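PDB 6K96: five-membered-cyclitol-phosphate synthase from Streptomyces citricolor, which belongs to the myo-inositol-1-phosphate synthase family and carries bound NAD in a Rossmann-type domain. Local coordinates for residues Ile16-Phe20 with Asp54-Val58; Thr190-Arg195 with Lys236-Leu240. All coordinates share one frame. Numbering follows the deposited sequence.

Interaction 1. Residues Ile16-Phe20 with Asp54-Val58; sequences ISALF and DLTFV
Helix 14-31 packs against the face of the parallel sheet at strand 55-62, and residues 16-20 meet residues 54-58 through apolar side chains. Residues 16-20 form one helical turn, tied by Phe20 N to Ile16 O at 2.9 Å; residues 55-57 are extended, and Val58 departs from this with psi near -18°. The local axes approach to 11.2 Å, with N-to-C directions 135° apart, and the closest CA pair is Phe20 with Phe57 at 8.2 Å. The main projection is Phe57, whose chi1 in the m well carries its ring from the strand into a hollow walled by Ile16, Leu19 and Phe20. Ile16 CG2 touches Phe57 CE2 at 3.9 Å, Leu19 CD2 meets Phe57 CZ at 3.8 Å, and Phe20 CD1 reaches Phe57 CE1 at 3.5 Å. With chi1 t, Phe20 turns its ring edge toward the face of Phe57, an offset edge-to-face pair with centroids 5.2 Å apart and planes at 85°. Earlier on the strand, two residues before Phe57 and on the same side of it, Leu55 makes a second bump: Leu55 CD2 lies 3.9 Å from Leu19 CG, so that Leu19 (t, p) is lodged against both Leu55 and Phe57. Thr56 points away. Phe72 enlarges the aromatic cluster by packing on both phenylalanines, while Ile304 of helix 292-313 touches Leu19 and Leu55. Strand 55-62 pairs with strand 5-10, from which the chain passes into helix 14-31, and the NAD lies about 6 Å from the Ile16 side chain. This is the first beta-alpha-beta crossover of a Rossmann fold.

Interaction 2. Residues Thr190-Arg195 with Lys236-Leu240; sequences TSVVHR and KINAL
Leu240 slides CD1 over one face of the His194 imidazole, a CH-pi contact 3.9 Å from CD1 to the ring centroid and 22° off the ring normal; the nearest ring atom, His194 ND1, is 3.7 Å from Leu240 CD1. The CA-to-CB bond of Leu240 points away from residues 190-195, but its m,t rotamer brings the methyl end back. There Leu240 CD2 packs 3.9 Å from Arg195 CB and 4.1 Å from Ser191 O, so the leucine tip fills the space beside Ser191, His194 and Arg195. Residues 190-195 are the first turn and a half of helix 190-203, with His194 N bonded to Thr190 O at 2.9 Å. Lys236 to Asn238 are helical, and the CA atoms pair as Ser191 with Lys236 at 6.3 Å and Arg195 with Leu240 at 5.2 Å, four residues further along in each segment. Both segments belong to the myo-inositol-1-phosphate synthase family region and rest on its mixed sheet: His194 (chi1 t) hydrogen-bonds through its ring nitrogens to Ser211 and Gln213 of strand 207-217, while Leu240 touches Val250 and Val252. Lys236 starts out sideways and then reaches back, Lys236 NZ coming 4.0 Å from Thr190 CB; that amine hydrogen-bonds to Gln213, and the Thr190 hydroxyl pairs with Asn215. Ser191 OG lies 3.9 Å from Lys236 CB. At the exposed margin the extended Arg195 side chain (chi1 to chi3 all t) lays its guanidinium over Ala239, with NH1 3.8 Å from Ala239 CB. Arg195 NH1 is also 2.6 Å from Ala239 O, but the carbonyl stands over the guanidinium face, at a poor angle for a hydrogen bond.

Interaction 1 closes before interaction 2 opens, so the two follow in series along the chain. Their centres are 30 Å apart on opposite sides of the chain's centre, the nearest atoms are about 17 Å apart, and they share no helix or strand. Residues 16-20 and 54-58 belong to the parallel six-stranded sheet region beside the NAD, whereas 190-195 and 236-240 pack on the mixed sheet that includes strand 207-217. Helix 292-313, which follows strand 281-291 of the mixed sheet, returns to cover interaction 1. Both places touch the second subunit: the Ala18 carbonyl accepts a hydrogen bond from its Trp277, and Val192 and Val193 pack on its Leu200 and Leu197, so each sheet region contributes to the assembly.

Interaction 1. Residues Ile16-Phe20 with Asp54-Val58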
loop_
_atom_site.group_PDB
_atom_site.type_symbol
_atom_site.label_atom_id
_atom_site.label_comp_id
_atom_site.label_asym_id
_atom_site.label_seq_id
_atom_site.Cartn_x
_atom_site.Cartn_y
_atom_site.Cartn_z
ATOM N N ILE B 16 28.782 10.066 -6.080
ATOM C CA ILE B 16 30.194 9.942 -5.608
ATOM C C ILE B 16 30.184 10.001 -4.086
ATOM O O ILE B 16 31.043 9.385 -3.465
ATOM C CB ILE B 16 31.104 11.046 -6.165
ATOM C CG1 ILE B 16 31.005 11.179 -7.683
ATOM C CG2 ILE B 16 32.537 10.814 -5.703
ATOM C CD1 ILE B 16 31.344 9.910 -8.404
ATOM N N SER B 17 29.235 10.700 -3.487
ATOM C CA SER B 17 29.005 10.625 -2.013
ATOM C C SER B 17 28.777 9.179 -1.648
ATOM O O SER B 17 29.472 8.691 -0.768
ATOM C CB SER B 17 27.854 11.458 -1.569
ATOM O OG SER B 17 27.615 11.261 -0.195
ATOM N N ALA B 18 27.898 8.528 -2.406
ATOM C CA ALA B 18 27.504 7.118 -2.252
ATOM C C ALA B 18 28.696 6.204 -2.502
ATOM O O ALA B 18 28.908 5.306 -1.689
ATOM C CB ALA B 18 26.346 6.809 -3.151
ATOM N N LEU B 19 29.482 6.434 -3.532
ATOM C CA LEU B 19 30.592 5.529 -3.907
ATOM C C LEU B 19 31.725 5.601 -2.881
ATOM O O LEU B 19 32.329 4.549 -2.576
ATOM C CB LEU B 19 31.124 5.913 -5.290
ATOM C CG LEU B 19 32.126 4.920 -5.848
ATOM C CD1 LEU B 19 31.427 3.671 -6.315
ATOM C CD2 LEU B 19 32.901 5.539 -6.979
ATOM N N PHE B 20 32.054 6.819 -2.463
ATOM C CA PHE B 20 33.192 7.128 -1.564
ATOM C C PHE B 20 32.866 6.612 -0.171
ATOM O O PHE B 20 33.627 5.794 0.330
ATOM C CB PHE B 20 33.454 8.626 -1.482
ATOM C CG PHE B 20 34.616 8.987 -0.603
ATOM C CD1 PHE B 20 35.861 8.397 -0.803
ATOM C CD2 PHE B 20 34.461 9.904 0.422
ATOM C CE1 PHE B 20 36.952 8.751 -0.025
ATOM C CE2 PHE B 20 35.555 10.273 1.189
ATOM C CZ PHE B 20 36.798 9.706 0.955
ATOM N N ASP B 54 38.590 -1.197 -3.247
ATOM C CA ASP B 54 39.956 -1.014 -3.805
ATOM C C ASP B 54 39.941 0.187 -4.754
ATOM O O ASP B 54 40.090 0.000 -5.987
ATOM C CB ASP B 54 40.452 -2.321 -4.429
ATOM C CG ASP B 54 40.732 -3.412 -3.387
ATOM O OD1 ASP B 54 41.072 -3.045 -2.252
ATOM O OD2 ASP B 54 40.592 -4.623 -3.704
ATOM N N LEU B 55 39.773 1.363 -4.143
ATOM C CA LEU B 55 39.408 2.669 -4.754
ATOM C C LEU B 55 40.286 3.767 -4.145
ATOM O O LEU B 55 40.208 4.012 -2.912
ATOM C CB LEU B 55 37.935 2.960 -4.433
ATOM C CG LEU B 55 37.022 3.340 -5.585
ATOM C CD1 LEU B 55 37.256 2.448 -6.782
ATOM C CD2 LEU B 55 35.577 3.223 -5.152
ATOM N N THR B 56 41.052 4.453 -4.982
ATOM C CA THR B 56 41.794 5.667 -4.569
ATOM C C THR B 56 41.284 6.818 -5.433
ATOM O O THR B 56 41.444 6.763 -6.625
ATOM C CB THR B 56 43.308 5.444 -4.644
ATOM O OG1 THR B 56 43.584 4.101 -5.038
ATOM C CG2 THR B 56 44.007 5.704 -3.324
ATOM N N PHE B 57 40.588 7.776 -4.855
ATOM C CA PHE B 57 40.152 8.981 -5.576
ATOM C C PHE B 57 41.388 9.860 -5.731
ATOM O O PHE B 57 42.030 10.148 -4.712
ATOM C CB PHE B 57 39.035 9.653 -4.788
ATOM C CG PHE B 57 37.758 8.856 -4.781
ATOM C CD1 PHE B 57 37.593 7.792 -3.906
ATOM C CD2 PHE B 57 36.748 9.129 -5.696
ATOM C CE1 PHE B 57 36.449 7.018 -3.940
ATOM C CE2 PHE B 57 35.578 8.394 -5.683
ATOM C CZ PHE B 57 35.435 7.337 -4.808
ATOM N N VAL B 58 41.723 10.279 -6.953
ATOM C CA VAL B 58 43.012 10.986 -7.222
ATOM C C VAL B 58 42.708 12.376 -7.786
ATOM O O VAL B 58 43.574 13.288 -7.717
ATOM C CB VAL B 58 43.898 10.146 -8.155
ATOM C CG1 VAL B 58 44.363 8.876 -7.436
ATOM C CG2 VAL B 58 43.205 9.797 -9.479
#

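Interaction 2. Residues Thr190-Arg195 with Lys236-Leu240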
loop_
_atom_site.group_PDB
_atom_site.type_symbol
_atom_site.label_atom_id
_atom_site.label_comp_id
_atom_site.label_asym_id
_atom_site.label_seq_id
_atom_site.Cartn_x
_atom_site.Cartn_y
_atom_site.Cartn_z
ATOM N N THR B 190 12.725 1.217 -10.782
ATOM C CA THR B 190 11.263 1.249 -10.879
ATOM C C THR B 190 10.820 0.363 -12.033
ATOM O O THR B 190 9.820 -0.414 -11.863
ATOM C CB THR B 190 10.850 2.707 -11.058
ATOM O OG1 THR B 190 11.591 3.497 -10.123
ATOM C CG2 THR B 190 9.365 2.874 -10.880
ATOM N N SER B 191 11.494 0.538 -13.188
ATOM C CA SER B 191 10.993 0.070 -14.499
ATOM C C SER B 191 11.191 -1.450 -14.609
ATOM O O SER B 191 10.319 -2.140 -15.202
ATOM C CB SER B 191 11.604 0.889 -15.649
ATOM O OG SER B 191 10.740 2.009 -16.036
ATOM N N VAL B 192 12.279 -1.992 -14.064
ATOM C CA VAL B 192 12.457 -3.465 -14.067
ATOM C C VAL B 192 11.383 -4.080 -13.164
ATOM O O VAL B 192 10.844 -5.099 -13.565
ATOM C CB VAL B 192 13.883 -3.887 -13.676
ATOM C CG1 VAL B 192 14.202 -3.618 -12.191
ATOM C CG2 VAL B 192 14.083 -5.359 -13.998
ATOM N N VAL B 193 11.012 -3.467 -12.049
ATOM C CA VAL B 193 9.891 -4.002 -11.223
ATOM C C VAL B 193 8.597 -3.913 -12.014
ATOM O O VAL B 193 7.891 -4.879 -12.071
ATOM C CB VAL B 193 9.675 -3.317 -9.864
ATOM C CG1 VAL B 193 8.501 -3.952 -9.141
ATOM C CG2 VAL B 193 10.909 -3.338 -9.003
ATOM N N HIS B 194 8.260 -2.755 -12.565
ATOM C CA HIS B 194 6.970 -2.607 -13.292
ATOM C C HIS B 194 6.897 -3.653 -14.411
ATOM O O HIS B 194 5.869 -4.341 -14.567
ATOM C CB HIS B 194 6.827 -1.183 -13.818
ATOM C CG HIS B 194 5.457 -0.852 -14.280
ATOM N ND1 HIS B 194 5.087 0.435 -14.507
ATOM C CD2 HIS B 194 4.360 -1.604 -14.471
ATOM C CE1 HIS B 194 3.811 0.461 -14.837
ATOM N NE2 HIS B 194 3.346 -0.766 -14.821
ATOM N N ARG B 195 7.999 -3.773 -15.140
ATOM C CA ARG B 195 8.122 -4.590 -16.370
ATOM C C ARG B 195 7.969 -6.068 -15.997
ATOM O O ARG B 195 7.339 -6.771 -16.752
ATOM C CB ARG B 195 9.453 -4.184 -17.041
ATOM C CG ARG B 195 9.902 -5.030 -18.220
ATOM C CD ARG B 195 11.357 -4.720 -18.614
ATOM N NE ARG B 195 11.682 -5.535 -19.787
ATOM C CZ ARG B 195 11.953 -5.083 -21.025
ATOM N NH1 ARG B 195 12.033 -3.787 -21.283
ATOM N NH2 ARG B 195 12.178 -5.947 -22.007
ATOM N N LYS B 236 11.211 4.648 -20.378
ATOM C CA LYS B 236 10.365 3.972 -19.356
ATOM C C LYS B 236 9.207 3.213 -20.032
ATOM O O LYS B 236 8.916 2.071 -19.576
ATOM C CB LYS B 236 9.869 4.988 -18.319
ATOM C CG LYS B 236 10.951 5.696 -17.502
ATOM C CD LYS B 236 10.463 6.296 -16.180
ATOM C CE LYS B 236 11.519 6.406 -15.097
ATOM N NZ LYS B 236 11.349 5.352 -14.058
ATOM N N ILE B 237 8.572 3.802 -21.061
ATOM C CA ILE B 237 7.265 3.320 -21.620
ATOM C C ILE B 237 7.548 2.243 -22.686
ATOM O O ILE B 237 6.652 1.369 -22.926
ATOM C CB ILE B 237 6.340 4.488 -22.074
ATOM C CG1 ILE B 237 5.280 4.047 -23.098
ATOM C CG2 ILE B 237 7.113 5.715 -22.546
ATOM C CD1 ILE B 237 4.081 3.316 -22.491
ATOM N N ASN B 238 8.762 2.285 -23.259
ATOM C CA ASN B 238 9.331 1.274 -24.195
ATOM C C ASN B 238 9.585 -0.047 -23.443
ATOM O O ASN B 238 9.162 -1.141 -23.961
ATOM C CB ASN B 238 10.640 1.780 -24.820
ATOM C CG ASN B 238 10.464 2.762 -25.963
ATOM O OD1 ASN B 238 9.505 2.679 -26.733
ATOM N ND2 ASN B 238 11.425 3.660 -26.113
ATOM N N ALA B 239 10.271 0.082 -22.290
ATOM C CA ALA B 239 10.556 -0.962 -21.266
ATOM C C ALA B 239 9.337 -1.878 -21.105
ATOM O O ALA B 239 9.513 -3.119 -21.089
ATOM C CB ALA B 239 10.949 -0.352 -19.930
ATOM N N LEU B 240 8.139 -1.297 -21.050
ATOM C CA LEU B 240 6.901 -2.047 -20.734
ATOM C C LEU B 240 6.330 -2.668 -22.026
ATOM O O LEU B 240 5.456 -3.555 -21.896
ATOM C CB LEU B 240 5.956 -1.105 -19.976
ATOM C CG LEU B 240 6.634 -0.186 -18.949
ATOM C CD1 LEU B 240 5.624 0.588 -18.124
ATOM C CD2 LEU B 240 7.559 -0.954 -18.019
#